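Local coordinates for protein transcription termination factor FttA (Methanosarcina mazei, PDB 2XR1) that probably terminates transcription by cutting nascent RNA at the exit channel of RNA polymerase, acting as a two-zinc endonuclease and 5'-3' exonuclease of the metallo-beta-lactamase superfamily, at residues A246-D249 with H250-L253; A494-K497 with I498-N501; M590-V593 with K594-P598. All coordinates share one frame; numbering follows the deposited sequence.

Contact 1 (A246-D249 with H250-L253); sequences AHLD and HQGL. With ZN (zinc ion), chain F; ZN (zinc ion), chain E.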
# COMPACT_ATOMS: atom_id res chain seq x y z
N ALA B 246 -19.18 -8.91 -15.97
CA ALA B 246 -19.44 -10.24 -15.44
C ALA B 246 -18.35 -11.24 -15.66
O ALA B 246 -18.43 -12.32 -15.14
CB ALA B 246 -20.73 -10.80 -16.01
N HIS B 247 -17.30 -10.89 -16.41
CA HIS B 247 -16.26 -11.87 -16.70
C HIS B 247 -15.60 -12.41 -15.43
O HIS B 247 -15.33 -11.68 -14.49
CB HIS B 247 -15.22 -11.31 -17.65
CG HIS B 247 -15.63 -11.32 -19.09
ND1 HIS B 247 -15.19 -10.37 -19.99
CD2 HIS B 247 -16.40 -12.18 -19.79
CE1 HIS B 247 -15.68 -10.65 -21.18
NE2 HIS B 247 -16.43 -11.73 -21.09
N LEU B 248 -15.36 -13.72 -15.42
CA LEU B 248 -14.75 -14.37 -14.29
C LEU B 248 -13.47 -13.68 -13.82
O LEU B 248 -13.28 -13.53 -12.63
CB LEU B 248 -14.53 -15.86 -14.57
CG LEU B 248 -15.78 -16.64 -14.15
CD1 LEU B 248 -15.81 -18.02 -14.77
CD2 LEU B 248 -15.95 -16.68 -12.62
N ASP B 249 -12.65 -13.20 -14.75
CA ASP B 249 -11.38 -12.56 -14.42
C ASP B 249 -11.61 -11.21 -13.79
O ASP B 249 -10.66 -10.49 -13.60
CB ASP B 249 -10.45 -12.45 -15.67
CG ASP B 249 -11.00 -11.49 -16.79
OD1 ASP B 249 -12.12 -11.74 -17.27
OD2 ASP B 249 -10.32 -10.50 -17.21
N HIS B 250 -12.87 -10.84 -13.51
CA HIS B 250 -13.20 -9.60 -12.78
C HIS B 250 -14.15 -9.72 -11.54
O HIS B 250 -14.18 -8.80 -10.70
CB HIS B 250 -13.81 -8.60 -13.73
CG HIS B 250 -12.90 -8.20 -14.85
ND1 HIS B 250 -12.20 -7.01 -14.86
CD2 HIS B 250 -12.56 -8.86 -15.97
CE1 HIS B 250 -11.47 -6.96 -15.96
NE2 HIS B 250 -11.66 -8.07 -16.65
N GLN B 251 -14.96 -10.78 -11.50
CA GLN B 251 -15.91 -11.04 -10.42
C GLN B 251 -15.68 -12.40 -9.74
O GLN B 251 -16.16 -12.66 -8.63
CB GLN B 251 -17.35 -10.95 -10.92
CG GLN B 251 -17.76 -11.79 -12.20
CD GLN B 251 -18.06 -13.26 -11.91
OE1 GLN B 251 -18.00 -13.72 -10.76
NE2 GLN B 251 -18.37 -14.02 -12.96
N GLY B 252 -14.92 -13.28 -10.38
CA GLY B 252 -14.86 -14.66 -9.95
C GLY B 252 -14.48 -14.97 -8.51
O GLY B 252 -14.83 -16.02 -8.00
N LEU B 253 -13.73 -14.08 -7.86
CA LEU B 253 -13.36 -14.28 -6.48
C LEU B 253 -14.07 -13.33 -5.53
O LEU B 253 -13.81 -13.32 -4.32
CB LEU B 253 -11.86 -14.17 -6.31
CG LEU B 253 -11.08 -15.40 -6.84
CD1 LEU B 253 -9.60 -15.13 -6.71
CD2 LEU B 253 -11.44 -16.65 -6.12
ZN ZN F . -10.89 -8.90 -18.46
ZN ZN E . -13.79 -8.91 -19.88
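Asp249 and His250 run together to one zinc ion, which Asp249 OD2 binds at 2.1 Å and His250 NE2 at an equal 2.1 Å. The carboxylate stands steeply against the imidazole, their planes 77° apart. Asp249 reaches the metal because its CG is tucked between backbone N and carbonyl carbon (chi1 66°), and its own backbone oxygen, Asp249 O, lies over one face of the His250 ring. Asp212 accepts from His250 ND1 and fixes the rotation of the ring; Asp355 and His607 complete this zinc site. His247 turns its ring from the helical turn to the other zinc, 2.0 Å from its ND1, which it shares with His245, His332 and Asp355. The sequence here is the HxHxDH signature of the metallo-beta-lactamase fold, where a loop and one short helical turn deliver ligands to both metals. His247, at the N-cap position, turns its carbonyl to that turn: His247 O accepts from both His250 N, at 2.8 Å, and Gln251 N. Gln251 folds back, bent at chi2, until NE2 donates to Ala246 O at 2.8 Å, with that oxygen almost in the amide plane; OE1 accepts from Gln280. Beside this amide, Leu248 CD2 comes within 3.5 Å of Gly252 CA.

Contact 2 (A494-K497 with I498-N501); sequences ARQK and IIQN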
# COMPACT_ATOMS: atom_id res chain seq x y z
N ALA B 494 -26.45 -35.39 -24.66
CA ALA B 494 -26.62 -34.70 -25.94
C ALA B 494 -25.28 -34.43 -26.64
O ALA B 494 -25.18 -34.54 -27.87
CB ALA B 494 -27.38 -33.36 -25.73
N ARG B 495 -24.27 -34.05 -25.85
CA ARG B 495 -22.90 -33.86 -26.34
C ARG B 495 -22.38 -35.07 -27.12
O ARG B 495 -21.84 -34.92 -28.21
CB ARG B 495 -21.96 -33.58 -25.15
CG ARG B 495 -20.59 -33.12 -25.56
CD ARG B 495 -19.83 -32.45 -24.41
NE ARG B 495 -20.61 -31.40 -23.77
CZ ARG B 495 -21.07 -31.41 -22.52
NH1 ARG B 495 -20.83 -32.42 -21.71
NH2 ARG B 495 -21.76 -30.36 -22.07
N GLN B 496 -22.56 -36.25 -26.56
CA GLN B 496 -22.05 -37.47 -27.18
C GLN B 496 -22.67 -37.73 -28.55
O GLN B 496 -22.00 -38.27 -29.43
CB GLN B 496 -22.25 -38.68 -26.28
CG GLN B 496 -21.44 -38.62 -24.98
CD GLN B 496 -19.93 -38.76 -25.21
OE1 GLN B 496 -19.46 -39.79 -25.69
NE2 GLN B 496 -19.17 -37.75 -24.82
N LYS B 497 -23.93 -37.33 -28.75
CA LYS B 497 -24.61 -37.53 -30.03
C LYS B 497 -24.02 -36.70 -31.15
O LYS B 497 -24.03 -37.14 -32.31
CB LYS B 497 -26.12 -37.23 -29.92
CG LYS B 497 -26.88 -37.34 -31.26
CD LYS B 497 -28.40 -37.26 -31.09
CE LYS B 497 -29.12 -37.25 -32.45
NZ LYS B 497 -28.71 -38.36 -33.37
N ILE B 498 -23.51 -35.51 -30.81
CA ILE B 498 -22.79 -34.69 -31.78
C ILE B 498 -21.48 -35.38 -32.10
O ILE B 498 -21.09 -35.45 -33.27
CB ILE B 498 -22.47 -33.25 -31.25
CG1 ILE B 498 -23.74 -32.45 -31.10
CG2 ILE B 498 -21.52 -32.48 -32.21
CD1 ILE B 498 -23.61 -31.35 -30.09
N ILE B 499 -20.83 -35.89 -31.06
CA ILE B 499 -19.55 -36.58 -31.17
C ILE B 499 -19.63 -37.93 -31.93
O ILE B 499 -18.89 -38.17 -32.88
CB ILE B 499 -18.91 -36.79 -29.76
CG1 ILE B 499 -18.47 -35.45 -29.16
CG2 ILE B 499 -17.73 -37.75 -29.82
CD1 ILE B 499 -17.89 -35.54 -27.75
N GLN B 500 -20.53 -38.81 -31.50
CA GLN B 500 -20.64 -40.16 -32.09
C GLN B 500 -21.11 -40.15 -33.56
O GLN B 500 -20.72 -41.01 -34.34
CB GLN B 500 -21.54 -41.05 -31.25
CG GLN B 500 -20.79 -42.11 -30.41
CD GLN B 500 -20.11 -41.54 -29.18
OE1 GLN B 500 -19.33 -40.58 -29.26
NE2 GLN B 500 -20.39 -42.15 -28.02
N ASN B 501 -21.93 -39.17 -33.92
CA ASN B 501 -22.33 -38.98 -35.31
C ASN B 501 -21.68 -37.73 -35.90
O ASN B 501 -22.38 -36.80 -36.28
CB ASN B 501 -23.86 -38.85 -35.41
CG ASN B 501 -24.61 -40.06 -34.87
OD1 ASN B 501 -24.25 -41.22 -35.12
ND2 ASN B 501 -25.71 -39.79 -34.17
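Gln496 and Gln500, one helical turn apart, bring their side-chain amides together on the outer part of helix 492-500. The link is weak: Gln500 NE2 donates to Gln496 OE1 over 3.4 Å, and the two amide planes stand 79° apart, so the groups meet crosswise instead of pairing flat. Gln500 shows how such a chain finds its partner. Its CB lies 3.4 Å from Gln496 O, the same carbonyl that receives Gln500 N. CG is a little farther from that oxygen, at 4.1 Å. A bend at chi2 (76°) then folds the chain back, so that CD again approaches Gln496 O and OE1 remains beside it at 3.5 Å, while NE2 turns to the neighbouring amide. Gln496 is itself bent at chi2, which swings its NE2 over toward Ile499 CD1. On the next pair, the long chain of Lys497 brings NZ beside Asn501 ND2 without bonding to it. Asn501 is the first residue to leave helical geometry, and the weak bond from Asn501 N to Lys497 O closes the last turn. The inward side is different in kind. Within the beta-CASP domain, Ile498 packs on Tyr522 of helix 518-526, and Arg495 lies against Pro518, Glu521 and Tyr522 of the same helix while its NE forms a salt bridge with Asp448, at the end of strand 445-448.

Contact 3 (M590-V593 with K594-P598); sequences MEYV and KRMQP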
# COMPACT_ATOMS: atom_id res chain seq x y z
N MET B 590 -6.06 4.18 -28.08
CA MET B 590 -5.49 5.50 -28.21
C MET B 590 -6.55 6.55 -28.48
O MET B 590 -6.47 7.64 -27.96
CB MET B 590 -4.44 5.53 -29.34
CG MET B 590 -3.14 4.82 -28.94
SD MET B 590 -2.03 5.85 -27.88
CE MET B 590 -1.00 6.63 -29.14
N GLU B 591 -7.56 6.21 -29.28
CA GLU B 591 -8.61 7.15 -29.62
C GLU B 591 -9.45 7.46 -28.36
O GLU B 591 -9.79 8.62 -28.12
CB GLU B 591 -9.46 6.62 -30.80
CG GLU B 591 -8.75 6.61 -32.18
CD GLU B 591 -9.56 5.87 -33.34
OE1 GLU B 591 -10.37 4.92 -33.03
OE2 GLU B 591 -9.38 6.25 -34.58
N TYR B 592 -9.69 6.44 -27.54
CA TYR B 592 -10.47 6.59 -26.31
C TYR B 592 -9.93 7.66 -25.38
O TYR B 592 -10.69 8.48 -24.86
CB TYR B 592 -10.51 5.30 -25.52
CG TYR B 592 -11.43 5.35 -24.31
CD1 TYR B 592 -12.80 5.23 -24.46
CD2 TYR B 592 -10.93 5.46 -23.04
CE1 TYR B 592 -13.65 5.24 -23.40
CE2 TYR B 592 -11.77 5.51 -21.95
CZ TYR B 592 -13.15 5.39 -22.15
OH TYR B 592 -14.04 5.45 -21.09
N VAL B 593 -8.62 7.61 -25.14
CA VAL B 593 -7.95 8.59 -24.30
C VAL B 593 -7.84 9.90 -25.02
O VAL B 593 -8.18 10.92 -24.48
CB VAL B 593 -6.55 8.13 -23.86
CG1 VAL B 593 -5.99 9.08 -22.81
CG2 VAL B 593 -6.62 6.78 -23.27
N LYS B 594 -7.38 9.85 -26.27
CA LYS B 594 -7.19 11.08 -27.10
C LYS B 594 -8.44 11.97 -27.18
O LYS B 594 -8.36 13.19 -27.13
CB LYS B 594 -6.78 10.69 -28.53
CG LYS B 594 -6.55 11.88 -29.45
CD LYS B 594 -5.80 11.57 -30.75
CE LYS B 594 -5.35 12.90 -31.38
NZ LYS B 594 -4.29 12.86 -32.47
N ARG B 595 -9.58 11.33 -27.36
CA ARG B 595 -10.86 12.02 -27.53
C ARG B 595 -11.65 12.19 -26.19
O ARG B 595 -12.73 12.79 -26.18
CB ARG B 595 -11.73 11.26 -28.52
CG ARG B 595 -11.65 11.78 -29.86
CD ARG B 595 -10.83 10.97 -30.79
NE ARG B 595 -11.58 9.87 -31.36
CZ ARG B 595 -11.33 9.34 -32.56
NH1 ARG B 595 -10.40 9.84 -33.36
NH2 ARG B 595 -12.01 8.28 -32.98
N MET B 596 -11.10 11.69 -25.09
CA MET B 596 -11.73 11.88 -23.78
C MET B 596 -11.95 13.39 -23.48
O MET B 596 -11.08 14.23 -23.77
CB MET B 596 -10.90 11.25 -22.68
CG MET B 596 -11.69 11.06 -21.43
SD MET B 596 -10.89 10.03 -20.22
CE MET B 596 -11.13 8.41 -20.96
N GLN B 597 -13.14 13.69 -22.95
CA GLN B 597 -13.55 15.04 -22.51
C GLN B 597 -14.03 14.95 -21.07
O GLN B 597 -14.88 14.11 -20.74
CB GLN B 597 -14.70 15.57 -23.35
CG GLN B 597 -14.38 15.96 -24.74
CD GLN B 597 -15.63 16.29 -25.59
OE1 GLN B 597 -15.92 15.63 -26.57
NE2 GLN B 597 -16.36 17.32 -25.20
N PRO B 598 -13.44 15.75 -20.18
CA PRO B 598 -12.22 16.52 -20.39
C PRO B 598 -11.01 15.61 -20.63
O PRO B 598 -11.13 14.38 -20.57
CB PRO B 598 -12.03 17.25 -19.07
CG PRO B 598 -13.32 17.11 -18.34
CD PRO B 598 -14.01 15.95 -18.84
O HOH W 1 -8.41 13.62 -23.73
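Arg595 lays its guanidinium over the aliphatic base of Glu591, with Glu591 CB 3.6 Å above the plane and over its centre. This is an i to i+4 pair at the C-terminal end of helix 586-594, in the part of the chain that completes the metallo-beta-lactamase domain after the beta-CASP insertion. The two side chains run alongside one another in the same direction, carboxylate and guanidinium planes 30° apart, and end in a long salt bridge of 3.7 Å between Glu591 OE2 and Arg595 NH2. Bends at chi2 and chi3 curl the arginine back over the helix to make this overlap. Glu591 OE2 is bound more strongly to Arg587 NE, one turn earlier, and the two arginines probably divide its charge. On the buried side Tyr592, with CG anti to the backbone N (chi1 -174°), sends its hydroxyl to Val368 O and sets its ring edge-to-face with Tyr358. Helical bonding persists from Arg595 N to Glu591 O at 2.8 Å. Beyond it the chain turns away: Met596 N bonds to Val593 O instead, and a water bridges Val593 O, at 2.8 Å, and Met596 O, at 2.7 Å.

Overall arrangement
All three contacts are local, each made within one helix or its end, yet their surroundings set their chemistry. Contact 1 is buried, its centre about 9 Å from that of the chain, and uses its side chains for metal coordination backed by hydrogen bonds. Contact 2, its centre about 33 Å from the chain's, in the beta-CASP region, has a weak amide-amide bond on the outer side, over ordinary helical bonding, with isoleucine packing and an arginine salt bridge on the inner side. Contact 3 is intermediate: a charged pair on the surface, an aromatic on the buried side. Contacts 1 and 3 belong to the metallo-beta-lactamase portions on either side of the beta-CASP region in sequence; their centres are about 27 Å apart.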